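Local structure of protein Bug27 (Bordetella pertussis, 2QPQ) at residues G30-E35 with R256-K261; A94-V99 with D248-V253; A100-V105 with V181-S186; H143-L148 with Y224-W229. The protein probably binds a small solute in the periplasm, as a Venus-flytrap receptor of the Bug family, for delivery to a membrane transporter. All blocks are in the same frame, centred on the assembly; numbering follows the deposited sequence.

Interaction 1: G30-E35 with R256-K261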
loop_
_atom_site.group_PDB
_atom_site.type_symbol
_atom_site.label_atom_id
_atom_site.label_comp_id
_atom_site.label_asym_id
_atom_site.label_seq_id
_atom_site.Cartn_x
_atom_site.Cartn_y
_atom_site.Cartn_z
ATOM N N GLY A 30 -2.510 -14.878 -9.945
ATOM C CA GLY A 30 -3.476 -15.962 -10.052
ATOM C C GLY A 30 -3.534 -16.576 -11.444
ATOM O O GLY A 30 -3.623 -17.800 -11.582
ATOM N N ASN A 31 -3.487 -15.692 -12.446
ATOM C CA ASN A 31 -3.381 -15.995 -13.872
ATOM C C ASN A 31 -2.216 -16.910 -14.246
ATOM O O ASN A 31 -2.410 -17.895 -14.931
ATOM C CB ASN A 31 -3.317 -14.685 -14.695
ATOM C CG ASN A 31 -3.211 -14.933 -16.230
ATOM O OD1 ASN A 31 -2.177 -14.629 -16.872
ATOM N ND2 ASN A 31 -4.289 -15.481 -16.818
ATOM N N TYR A 32 -1.010 -16.552 -13.843
ATOM C CA TYR A 32 0.180 -17.338 -14.154
ATOM C C TYR A 32 0.386 -18.554 -13.246
ATOM O O TYR A 32 1.020 -19.524 -13.646
ATOM C CB TYR A 32 1.416 -16.461 -14.133
ATOM C CG TYR A 32 1.409 -15.419 -15.217
ATOM C CD1 TYR A 32 1.601 -15.771 -16.543
ATOM C CD2 TYR A 32 1.208 -14.073 -14.910
ATOM C CE1 TYR A 32 1.581 -14.820 -17.556
ATOM C CE2 TYR A 32 1.196 -13.108 -15.911
ATOM C CZ TYR A 32 1.390 -13.493 -17.238
ATOM O OH TYR A 32 1.369 -12.538 -18.232
ATOM N N LEU A 33 -0.142 -18.481 -12.028
ATOM C CA LEU A 33 -0.102 -19.577 -11.073
ATOM C C LEU A 33 -1.030 -20.691 -11.549
ATOM O O LEU A 33 -0.683 -21.856 -11.426
ATOM C CB LEU A 33 -0.538 -19.084 -9.694
ATOM C CG LEU A 33 0.258 -19.431 -8.440
ATOM C CD1 LEU A 33 1.764 -19.239 -8.603
ATOM C CD2 LEU A 33 -0.279 -18.625 -7.236
ATOM N N THR A 34 -2.205 -20.325 -12.080
ATOM C CA THR A 34 -3.141 -21.290 -12.685
ATOM C C THR A 34 -2.446 -22.076 -13.812
ATOM O O THR A 34 -2.526 -23.308 -13.875
ATOM C CB THR A 34 -4.425 -20.595 -13.210
ATOM O OG1 THR A 34 -5.203 -20.114 -12.104
ATOM C CG2 THR A 34 -5.285 -21.552 -14.052
ATOM N N GLU A 35 -1.769 -21.332 -14.684
ATOM C CA GLU A 35 -0.949 -21.900 -15.754
ATOM C C GLU A 35 0.074 -22.902 -15.211
ATOM O O GLU A 35 -0.014 -24.097 -15.506
ATOM C CB GLU A 35 -0.249 -20.781 -16.529
ATOM C CG GLU A 35 -1.185 -19.859 -17.298
ATOM C CD GLU A 35 -0.438 -18.891 -18.213
ATOM O OE1 GLU A 35 0.791 -19.096 -18.421
ATOM O OE2 GLU A 35 -1.084 -17.928 -18.722
ATOM N N ARG A 256 8.996 -13.412 -14.450
ATOM C CA ARG A 256 8.655 -13.338 -15.869
ATOM C C ARG A 256 9.016 -11.954 -16.438
ATOM O O ARG A 256 8.765 -10.945 -15.777
ATOM C CB ARG A 256 7.168 -13.619 -16.065
ATOM C CG ARG A 256 6.722 -15.008 -15.690
ATOM C CD ARG A 256 5.247 -15.111 -15.899
ATOM N NE ARG A 256 4.906 -14.885 -17.302
ATOM C CZ ARG A 256 4.612 -15.846 -18.184
ATOM N NH1 ARG A 256 4.595 -17.118 -17.812
ATOM N NH2 ARG A 256 4.300 -15.532 -19.439
ATOM N N ASP A 257 9.635 -11.900 -17.635
ATOM C CA ASP A 257 9.915 -10.611 -18.307
ATOM C C ASP A 257 8.634 -9.800 -18.474
ATOM O O ASP A 257 8.605 -8.587 -18.232
ATOM C CB ASP A 257 10.470 -10.819 -19.734
ATOM C CG ASP A 257 11.853 -11.381 -19.771
ATOM O OD1 ASP A 257 12.637 -11.229 -18.803
ATOM O OD2 ASP A 257 12.176 -11.952 -20.848
ATOM N N ASP A 258 7.565 -10.457 -18.920
ATOM C CA ASP A 258 6.377 -9.712 -19.217
ATOM C C ASP A 258 5.772 -9.072 -17.930
ATOM O O ASP A 258 5.331 -7.926 -17.935
ATOM C CB ASP A 258 5.382 -10.521 -20.052
ATOM C CG ASP A 258 4.876 -11.750 -19.360
ATOM O OD1 ASP A 258 5.397 -12.127 -18.289
ATOM O OD2 ASP A 258 3.929 -12.362 -19.904
ATOM N N VAL A 259 5.836 -9.819 -16.834
ATOM C CA VAL A 259 5.373 -9.334 -15.534
ATOM C C VAL A 259 6.199 -8.173 -15.048
ATOM O O VAL A 259 5.627 -7.178 -14.572
ATOM C CB VAL A 259 5.386 -10.475 -14.491
ATOM C CG1 VAL A 259 5.190 -9.926 -13.079
ATOM C CG2 VAL A 259 4.306 -11.478 -14.849
ATOM N N GLN A 260 7.523 -8.283 -15.148
ATOM C CA GLN A 260 8.436 -7.216 -14.666
ATOM C C GLN A 260 8.192 -5.900 -15.411
ATOM O O GLN A 260 8.173 -4.818 -14.815
ATOM C CB GLN A 260 9.917 -7.609 -14.836
ATOM C CG GLN A 260 10.434 -8.677 -13.825
ATOM C CD GLN A 260 10.459 -8.152 -12.404
ATOM O OE1 GLN A 260 10.986 -7.073 -12.134
ATOM N NE2 GLN A 260 9.876 -8.919 -11.475
ATOM N N LYS A 261 8.015 -6.008 -16.723
ATOM C CA LYS A 261 7.834 -4.819 -17.585
ATOM C C LYS A 261 6.536 -4.104 -17.228
ATOM O O LYS A 261 6.537 -2.902 -17.020
ATOM C CB LYS A 261 7.836 -5.221 -19.077
ATOM C CG LYS A 261 7.347 -4.126 -20.014
ATOM C CD LYS A 261 7.205 -4.593 -21.455
ATOM C CE LYS A 261 6.722 -3.425 -22.337
ATOM N NZ LYS A 261 7.637 -2.241 -22.198
#

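Interaction 2: A94-V99 with D248-V253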
loop_
_atom_site.group_PDB
_atom_site.type_symbol
_atom_site.label_atom_id
_atom_site.label_comp_id
_atom_site.label_asym_id
_atom_site.label_seq_id
_atom_site.Cartn_x
_atom_site.Cartn_y
_atom_site.Cartn_z
ATOM N N ALA A 94 1.114 -15.860 8.558
ATOM C CA ALA A 94 2.521 -16.094 8.267
ATOM C C ALA A 94 2.758 -15.619 6.837
ATOM O O ALA A 94 1.981 -15.906 5.908
ATOM C CB ALA A 94 2.850 -17.571 8.381
ATOM N N ALA A 95 3.849 -14.909 6.663
ATOM C CA ALA A 95 4.152 -14.299 5.374
ATOM C C ALA A 95 4.702 -15.301 4.384
ATOM O O ALA A 95 5.419 -16.236 4.757
ATOM C CB ALA A 95 5.171 -13.174 5.578
ATOM N N VAL A 96 4.364 -15.111 3.114
ATOM C CA VAL A 96 4.889 -15.946 2.029
ATOM C C VAL A 96 5.828 -15.154 1.142
ATOM O O VAL A 96 7.020 -15.517 0.960
ATOM C CB VAL A 96 3.748 -16.512 1.165
ATOM C CG1 VAL A 96 4.328 -17.288 -0.037
ATOM C CG2 VAL A 96 2.875 -17.435 2.070
ATOM N N ILE A 97 5.319 -14.045 0.616
ATOM C CA ILE A 97 6.126 -13.260 -0.325
ATOM C C ILE A 97 5.616 -11.846 -0.429
ATOM O O ILE A 97 4.410 -11.637 -0.459
ATOM C CB ILE A 97 6.174 -13.926 -1.766
ATOM C CG1 ILE A 97 7.101 -13.156 -2.722
ATOM C CG2 ILE A 97 4.740 -14.081 -2.384
ATOM C CD1 ILE A 97 7.392 -13.961 -4.058
ATOM N N ASN A 98 6.551 -10.892 -0.461
ATOM C CA ASN A 98 6.260 -9.525 -0.884
ATOM C C ASN A 98 6.695 -9.350 -2.316
ATOM O O ASN A 98 7.890 -9.525 -2.615
ATOM C CB ASN A 98 7.014 -8.535 -0.005
ATOM C CG ASN A 98 6.852 -7.115 -0.476
ATOM O OD1 ASN A 98 5.761 -6.723 -0.894
ATOM N ND2 ASN A 98 7.938 -6.331 -0.411
ATOM N N VAL A 99 5.739 -9.003 -3.190
ATOM C CA VAL A 99 5.962 -8.969 -4.649
ATOM C C VAL A 99 6.202 -7.564 -5.282
ATOM O O VAL A 99 6.699 -7.449 -6.408
ATOM C CB VAL A 99 4.844 -9.709 -5.407
ATOM C CG1 VAL A 99 4.690 -11.158 -4.917
ATOM C CG2 VAL A 99 3.487 -8.989 -5.255
ATOM N N ASP A 248 8.164 -20.174 -3.872
ATOM C CA ASP A 248 8.966 -20.550 -5.050
ATOM C C ASP A 248 8.113 -20.315 -6.322
ATOM O O ASP A 248 8.551 -19.687 -7.297
ATOM C CB ASP A 248 9.463 -22.025 -4.917
ATOM C CG ASP A 248 10.613 -22.181 -3.922
ATOM O OD1 ASP A 248 11.152 -21.140 -3.450
ATOM O OD2 ASP A 248 10.990 -23.353 -3.593
ATOM N N GLY A 249 6.860 -20.752 -6.260
ATOM C CA GLY A 249 5.942 -20.653 -7.384
ATOM C C GLY A 249 5.642 -19.212 -7.748
ATOM O O GLY A 249 5.703 -18.828 -8.933
ATOM N N ILE A 250 5.348 -18.407 -6.734
ATOM C CA ILE A 250 5.005 -17.005 -6.957
ATOM C C ILE A 250 6.219 -16.208 -7.428
ATOM O O ILE A 250 6.084 -15.354 -8.283
ATOM C CB ILE A 250 4.340 -16.357 -5.706
ATOM C CG1 ILE A 250 3.020 -17.105 -5.356
ATOM C CG2 ILE A 250 4.019 -14.913 -5.963
ATOM C CD1 ILE A 250 2.553 -16.999 -3.933
ATOM N N ALA A 251 7.396 -16.506 -6.890
ATOM C CA ALA A 251 8.625 -15.810 -7.281
ATOM C C ALA A 251 8.925 -16.090 -8.750
ATOM O O ALA A 251 9.371 -15.195 -9.475
ATOM C CB ALA A 251 9.789 -16.226 -6.389
ATOM N N LYS A 252 8.646 -17.315 -9.203
ATOM C CA LYS A 252 8.779 -17.667 -10.609
ATOM C C LYS A 252 7.866 -16.828 -11.528
ATOM O O LYS A 252 8.306 -16.363 -12.577
ATOM C CB LYS A 252 8.564 -19.177 -10.832
ATOM C CG LYS A 252 9.870 -19.964 -10.640
ATOM C CD LYS A 252 9.639 -21.434 -10.316
ATOM C CE LYS A 252 10.950 -22.154 -9.905
ATOM N NZ LYS A 252 10.713 -23.479 -9.182
ATOM N N VAL A 253 6.619 -16.620 -11.110
ATOM C CA VAL A 253 5.722 -15.675 -11.786
ATOM C C VAL A 253 6.290 -14.263 -11.827
ATOM O O VAL A 253 6.296 -13.631 -12.882
ATOM C CB VAL A 253 4.304 -15.628 -11.148
ATOM C CG1 VAL A 253 3.465 -14.527 -11.811
ATOM C CG2 VAL A 253 3.615 -16.953 -11.301
#

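Interaction 3: A100-V105 with V181-S186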
loop_
_atom_site.group_PDB
_atom_site.type_symbol
_atom_site.label_atom_id
_atom_site.label_comp_id
_atom_site.label_asym_id
_atom_site.label_seq_id
_atom_site.Cartn_x
_atom_site.Cartn_y
_atom_site.Cartn_z
ATOM N N ALA A 100 5.853 -6.500 -4.570
ATOM C CA ALA A 100 5.949 -5.152 -5.125
ATOM C C ALA A 100 5.809 -4.084 -4.073
ATOM O O ALA A 100 4.982 -4.195 -3.130
ATOM C CB ALA A 100 4.866 -4.919 -6.170
ATOM N N TYR A 101 6.550 -3.012 -4.283
ATOM C CA TYR A 101 6.345 -1.785 -3.521
ATOM C C TYR A 101 5.722 -0.764 -4.450
ATOM O O TYR A 101 5.891 -0.836 -5.676
ATOM C CB TYR A 101 7.666 -1.241 -3.032
ATOM C CG TYR A 101 8.320 -2.034 -1.926
ATOM C CD1 TYR A 101 7.988 -1.808 -0.588
ATOM C CD2 TYR A 101 9.318 -2.979 -2.216
ATOM C CE1 TYR A 101 8.619 -2.526 0.435
ATOM C CE2 TYR A 101 9.953 -3.702 -1.215
ATOM C CZ TYR A 101 9.599 -3.473 0.110
ATOM O OH TYR A 101 10.226 -4.192 1.101
ATOM N N VAL A 102 4.990 0.184 -3.879
ATOM C CA VAL A 102 4.686 1.408 -4.617
ATOM C C VAL A 102 4.784 2.584 -3.661
ATOM O O VAL A 102 4.112 2.606 -2.604
ATOM C CB VAL A 102 3.333 1.376 -5.415
ATOM C CG1 VAL A 102 2.112 1.583 -4.487
ATOM C CG2 VAL A 102 3.315 2.487 -6.489
ATOM N N PRO A 103 5.579 3.594 -4.035
ATOM C CA PRO A 103 5.546 4.762 -3.170
ATOM C C PRO A 103 4.213 5.526 -3.297
ATOM O O PRO A 103 3.481 5.384 -4.295
ATOM C CB PRO A 103 6.726 5.597 -3.677
ATOM C CG PRO A 103 6.843 5.230 -5.133
ATOM C CD PRO A 103 6.477 3.783 -5.213
ATOM N N SER A 104 3.882 6.306 -2.273
ATOM C CA SER A 104 2.890 7.376 -2.439
ATOM C C SER A 104 3.512 8.648 -2.995
ATOM O O SER A 104 4.731 8.844 -2.955
ATOM C CB SER A 104 2.126 7.659 -1.139
ATOM O OG SER A 104 1.468 6.464 -0.705
ATOM N N VAL A 105 2.655 9.511 -3.526
ATOM C CA VAL A 105 3.106 10.767 -4.073
ATOM C C VAL A 105 2.196 11.887 -3.630
ATOM O O VAL A 105 0.974 11.719 -3.582
ATOM C CB VAL A 105 3.217 10.669 -5.606
ATOM C CG1 VAL A 105 1.843 10.309 -6.202
ATOM C CG2 VAL A 105 3.862 11.935 -6.193
ATOM N N VAL A 181 -2.540 12.803 -1.407
ATOM C CA VAL A 181 -1.555 11.748 -1.352
ATOM C C VAL A 181 -2.175 10.469 -1.903
ATOM O O VAL A 181 -3.165 9.962 -1.376
ATOM C CB VAL A 181 -1.084 11.567 0.067
ATOM C CG1 VAL A 181 -0.009 10.474 0.127
ATOM C CG2 VAL A 181 -0.575 12.946 0.552
ATOM N N VAL A 182 -1.601 9.967 -2.999
ATOM C CA VAL A 182 -2.151 8.785 -3.631
ATOM C C VAL A 182 -0.976 7.872 -4.003
ATOM O O VAL A 182 0.187 8.251 -3.858
ATOM C CB VAL A 182 -3.078 9.139 -4.859
ATOM C CG1 VAL A 182 -4.260 10.042 -4.410
ATOM C CG2 VAL A 182 -2.294 9.838 -5.961
ATOM N N THR A 183 -1.260 6.680 -4.489
ATOM C CA THR A 183 -0.174 5.822 -4.919
ATOM C C THR A 183 0.437 6.418 -6.178
ATOM O O THR A 183 -0.291 6.966 -7.041
ATOM C CB THR A 183 -0.673 4.414 -5.255
ATOM O OG1 THR A 183 -1.602 4.503 -6.331
ATOM C CG2 THR A 183 -1.314 3.724 -4.031
ATOM N N ALA A 184 1.760 6.307 -6.282
ATOM C CA ALA A 184 2.476 6.632 -7.518
ATOM C C ALA A 184 1.867 6.012 -8.790
ATOM O O ALA A 184 1.723 6.676 -9.815
ATOM C CB ALA A 184 3.962 6.281 -7.380
ATOM N N SER A 185 1.484 4.753 -8.721
ATOM C CA SER A 185 0.893 4.038 -9.854
ATOM C C SER A 185 -0.399 4.683 -10.403
ATOM O O SER A 185 -0.552 4.804 -11.633
ATOM C CB SER A 185 0.626 2.589 -9.450
ATOM O OG SER A 185 -0.050 2.599 -8.197
ATOM N N SER A 186 -1.316 5.081 -9.505
ATOM C CA SER A 186 -2.512 5.849 -9.906
ATOM C C SER A 186 -2.185 7.200 -10.549
ATOM O O SER A 186 -2.838 7.602 -11.518
ATOM C CB SER A 186 -3.515 6.046 -8.746
ATOM O OG SER A 186 -2.995 6.812 -7.656
#

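Interaction 4: H143-L148 with Y224-W229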
loop_
_atom_site.group_PDB
_atom_site.type_symbol
_atom_site.label_atom_id
_atom_site.label_comp_id
_atom_site.label_asym_id
_atom_site.label_seq_id
_atom_site.Cartn_x
_atom_site.Cartn_y
_atom_site.Cartn_z
ATOM N N HIS A 143 -3.191 8.070 3.630
ATOM C CA HIS A 143 -3.573 8.858 4.815
ATOM C C HIS A 143 -2.398 8.960 5.804
ATOM O O HIS A 143 -2.006 10.048 6.210
ATOM C CB HIS A 143 -4.807 8.225 5.458
ATOM C CG HIS A 143 -5.244 8.870 6.738
ATOM N ND1 HIS A 143 -6.189 8.302 7.573
ATOM C CD2 HIS A 143 -4.864 10.023 7.329
ATOM C CE1 HIS A 143 -6.371 9.085 8.618
ATOM N NE2 HIS A 143 -5.583 10.141 8.490
ATOM N N LEU A 144 -1.814 7.830 6.178
ATOM C CA LEU A 144 -0.720 7.870 7.139
ATOM C C LEU A 144 0.540 8.611 6.637
ATOM O O LEU A 144 1.240 9.219 7.439
ATOM C CB LEU A 144 -0.365 6.459 7.617
ATOM C CG LEU A 144 -1.401 5.705 8.474
ATOM C CD1 LEU A 144 -0.712 4.563 9.229
ATOM C CD2 LEU A 144 -2.192 6.591 9.406
ATOM N N ALA A 145 0.809 8.578 5.325
ATOM C CA ALA A 145 1.918 9.352 4.761
ATOM C C ALA A 145 1.747 10.858 5.064
ATOM O O ALA A 145 2.713 11.537 5.472
ATOM C CB ALA A 145 2.110 9.090 3.261
ATOM N N GLY A 146 0.522 11.359 4.961
ATOM C CA GLY A 146 0.255 12.812 5.240
ATOM C C GLY A 146 0.358 13.078 6.736
ATOM O O GLY A 146 0.879 14.112 7.176
ATOM N N GLU A 147 -0.164 12.164 7.547
ATOM C CA GLU A 147 -0.046 12.330 8.991
ATOM C C GLU A 147 1.409 12.215 9.467
ATOM O O GLU A 147 1.833 12.935 10.356
ATOM C CB GLU A 147 -0.973 11.350 9.709
ATOM C CG GLU A 147 -2.477 11.745 9.533
ATOM C CD GLU A 147 -2.743 13.178 9.984
ATOM O OE1 GLU A 147 -2.364 13.486 11.124
ATOM O OE2 GLU A 147 -3.322 14.011 9.211
ATOM N N LEU A 148 2.180 11.315 8.857
ATOM C CA LEU A 148 3.582 11.185 9.203
ATOM C C LEU A 148 4.329 12.460 8.860
ATOM O O LEU A 148 5.204 12.903 9.618
ATOM C CB LEU A 148 4.210 9.978 8.483
ATOM C CG LEU A 148 5.691 9.666 8.749
ATOM C CD1 LEU A 148 5.934 9.341 10.240
ATOM C CD2 LEU A 148 6.109 8.507 7.834
ATOM N N TYR A 224 12.211 10.083 6.975
ATOM C CA TYR A 224 10.848 9.856 6.455
ATOM C C TYR A 224 10.866 8.794 5.356
ATOM O O TYR A 224 11.579 8.923 4.378
ATOM C CB TYR A 224 10.280 11.165 5.895
ATOM C CG TYR A 224 8.832 11.062 5.424
ATOM C CD1 TYR A 224 8.496 10.316 4.293
ATOM C CD2 TYR A 224 7.807 11.696 6.125
ATOM C CE1 TYR A 224 7.150 10.189 3.860
ATOM C CE2 TYR A 224 6.466 11.600 5.680
ATOM C CZ TYR A 224 6.148 10.846 4.565
ATOM O OH TYR A 224 4.817 10.758 4.145
ATOM N N GLU A 225 10.083 7.737 5.526
ATOM C CA GLU A 225 9.755 6.857 4.413
ATOM C C GLU A 225 8.443 6.152 4.678
ATOM O O GLU A 225 8.122 5.818 5.819
ATOM C CB GLU A 225 10.882 5.848 4.105
ATOM C CG GLU A 225 11.207 4.907 5.239
ATOM C CD GLU A 225 11.583 3.530 4.720
ATOM O OE1 GLU A 225 12.789 3.196 4.807
ATOM O OE2 GLU A 225 10.687 2.805 4.210
ATOM N N LEU A 226 7.670 5.926 3.627
ATOM C CA LEU A 226 6.465 5.128 3.779
ATOM C C LEU A 226 6.116 4.468 2.458
ATOM O O LEU A 226 5.237 4.939 1.711
ATOM C CB LEU A 226 5.307 5.955 4.365
ATOM C CG LEU A 226 3.916 5.302 4.643
ATOM C CD1 LEU A 226 3.936 3.832 4.962
ATOM C CD2 LEU A 226 3.135 6.053 5.713
ATOM N N ASN A 227 6.817 3.374 2.175
ATOM C CA ASN A 227 6.621 2.610 0.958
ATOM C C ASN A 227 5.609 1.469 1.178
ATOM O O ASN A 227 5.770 0.675 2.088
ATOM C CB ASN A 227 7.987 2.070 0.493
ATOM C CG ASN A 227 8.116 1.977 -1.013
ATOM O OD1 ASN A 227 7.142 2.075 -1.755
ATOM N ND2 ASN A 227 9.326 1.707 -1.472
ATOM N N GLN A 228 4.573 1.403 0.347
ATOM C CA GLN A 228 3.557 0.373 0.496
ATOM C C GLN A 228 3.980 -0.929 -0.181
ATOM O O GLN A 228 4.275 -0.952 -1.354
ATOM C CB GLN A 228 2.248 0.854 -0.099
ATOM C CG GLN A 228 1.074 -0.132 -0.104
ATOM C CD GLN A 228 -0.198 0.583 -0.500
ATOM O OE1 GLN A 228 -0.510 1.613 0.073
ATOM N NE2 GLN A 228 -0.892 0.093 -1.507
ATOM N N TRP A 229 3.977 -2.000 0.580
ATOM C CA TRP A 229 4.246 -3.358 0.078
ATOM C C TRP A 229 2.946 -4.051 -0.223
ATOM O O TRP A 229 1.855 -3.608 0.212
ATOM C CB TRP A 229 5.084 -4.178 1.086
ATOM C CG TRP A 229 4.760 -4.027 2.581
ATOM C CD1 TRP A 229 5.503 -3.329 3.504
ATOM C CD2 TRP A 229 3.689 -4.651 3.329
ATOM N NE1 TRP A 229 4.941 -3.458 4.747
ATOM C CE2 TRP A 229 3.835 -4.253 4.670
ATOM C CE3 TRP A 229 2.603 -5.474 2.981
ATOM C CZ2 TRP A 229 2.944 -4.674 5.715
ATOM C CZ3 TRP A 229 1.695 -5.886 4.033
ATOM C CH2 TRP A 229 1.887 -5.453 5.376
#

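Interaction 1: G30-E35 with R256-K261
The guanidinium of Arg-256 lies over one face of the Tyr-32 ring, its plane turned only 24° from that of the ring. The overlap is offset toward the rim: CZ of Arg-256 comes to 3.3 Å from CE1 of Tyr-32, and that CE1 sits over the centre of the guanidinium. Arg-256 CD makes a CH-pi contact, 3.9 Å from the centroid of the Tyr-32 ring. The arginine chain bends at chi3 (61°), which turns NE back over the ring.

Asp-258 fixes the rotation of this cation. It is gripped side-on by two nitrogens in the guanidinium plane: NE of Arg-256 bonds to OD1 of Asp-258 at 3.0 Å, on the syn lone pair, and NH2 bonds to OD2. The carboxylate also meets the tip of the tyrosine, with OD2 of Asp-258 3.1 Å from OH of Tyr-32. Val-259 slides past the ring, its CG2 3.7 Å from CE2 of Tyr-32, while Val-253 of helix 240-254 packs on the same tyrosine. OE1 of Glu-35 lies 4.3 Å from NH1 of Arg-256, well out of the guanidinium plane, so it may add a charge attraction but no N-H points at it.

This is an arginine laid over a tyrosine face, its guanidinium held by a side-on salt bridge. Arg-256 is the N-cap of helix 257-266, joined here to the end of helix 21-35 at the surface of the alpha/beta fold.

Interaction 2: A94-V99 with D248-V253
Ile-97 and Ile-250 meet through their CG2 branches, and their first torsions set this up. In Ile-97, CG1 is anti to the backbone N (chi1 -176°), which leaves CG2 between the backbone N and the carbonyl carbon; in Ile-250, CG1 is anti to the carbonyl carbon (chi1 -61°) and CG2 is anti to the backbone N. The two methyls touch at 3.7 Å, CG2 of Ile-97 to CG2 of Ile-250, with the side chains crossing obliquely.

The longer branch of Ile-97 goes to the next residue of the helix. Its CD1 lies 3.8 Å from the backbone N of Ala-251 and 4.0 Å from CB of Ala-251, so the isoleucine spans two successive helical residues. Ile-250 is engaged from further along the strand as well: Val-99 crosses it at about a right angle, bringing CG1 of Val-99 to 4.0 Å from CG2 of Ile-250. A looser touch comes from Val-96, whose CG1 is 4.3 Å from CD1 of Ile-250.

All five touching residues are buried and the contact between them is apolar. Two consecutive strand residues, Val-96 and Ile-97, can both turn toward the helix because they form a classic beta bulge opposite Leu-232 of strand 227-235.

The helix segment runs almost parallel to the strand segment, 9° apart and 8.7 Å away at closest approach. Helix 240-254 thus packs on one side of the sheet, where Leu-232 also touches Ile-250. Helix 21-35 lies alongside, with Leu-33 on Ile-250 and Ile-29 on Val-99, while helix 275-296 meets Ala-95 and Asn-98.

Interaction 3: A100-V105 with V181-S186
The carbonyl oxygen of Pro-103 takes a nearly straight bond from the backbone N of Ala-184, 2.8 Å long with 169° at the hydrogen. Its donor belongs to the first residue of helix 184-192, directly after the N-cap Thr-183, so the strand's carbonyl serves a helix-start N-H. CB of Ala-184 lies 3.8 Å from CG of Pro-103.

Beyond this point the two chains pair as antiparallel strands. Val-105 and Val-182 form a hydrogen-bonded pair: Val-105 N reaches Val-182 O at 2.8 Å, nearly along the C=O axis, and Val-182 N returns a longer bond of 3.2 Å to Val-105 O. Both side chains lie on the same face of the sheet, with CG1 of Val-105 4.2 Å from CG2 of Val-182. In the neighbouring non-hydrogen-bonded pair, Ser-104 with Thr-183, the CA atoms are only 4.2 Å apart and the side chains diverge; Ser-104 OG turns to Gln-142.

Val-102 fits against the turn into the helix. Its CG2, anti to the backbone N, lies 3.7 Å from Ser-185 N, while CG1 touches CB of Thr-183. Ser-186 OG bonds back to Thr-183 O in the carbonyl plane, on a lone pair, and the hydroxyls of Thr-183 and Ser-185 share a bond.

Thr-183 also has a bound citrate about 4 Å from its side chain, probably from the crystallisation liquor. The three backbone bonds hold strand 180-183 and the first turn of helix 184-192 against strand 93-109, leaving the hydroxyls of Thr-183, Ser-185 and Ser-186 clustered near what is probably the ligand cleft.

Interaction 4: H143-L148 with Y224-W229
Tyr-224 and Leu-148 carry most of this contact, with Leu-226 filling in beside them. The methyl CD2 of Leu-148 lies over one face of the Tyr-224 ring, offset toward the rim and 4.0 Å from the ring centroid in a CH-pi contact. CG of Leu-148, anti to its backbone N (chi1 -179°), lies 3.7 Å from CE2 of Tyr-224.

At its far end the ring is pinned by its hydroxyl. Tyr-224 OH donates a short bond of 2.6 Å to Ala-145 O, which lies at the ring edge, in plane. Seen from the acceptor, the donor stands 38° out of the carbonyl plane. OH of Tyr-224 also comes to 3.3 Å from CB of Ala-145.

Leu-226 pushes CD2 against the helix backbone, 3.5 Å from Ala-145 N, and the same methyl touches the CB atoms of Leu-144 and Ala-145.

Helix 141-153 is thereby seated against the chain leading into strand 227-235. Strand 93-109 adds Phe-106 against Tyr-224, and helix 275-296 brings Phe-289 onto Leu-226 and Thr-293 onto Leu-144. Just beyond, Gln-228 bonds to Gln-142 and to the bound citrate.

From the N terminus, helix 21-35 opens the widest loop, closed at residues 256-261 by interaction 1; the other three contacts nest inside it. Interaction 2 joins strand 93-109 to helix 240-254 and encloses interactions 3 and 4. Those two cross: 143-148 falls inside the loop of interaction 3, whereas 224-229 lies beyond it. Interactions 1 and 2 touch through Tyr-32 and Leu-33 against helix 240-254. Interactions 2 and 3 occupy successive parts of the long strand 93-109, with centres about 21 Å apart, and strand 227-235 pairs with it, linking interaction 4 to both. Strand 93-109 thus runs from the packing of helices 21-35 and 240-254 to its pairing with strand 180-183.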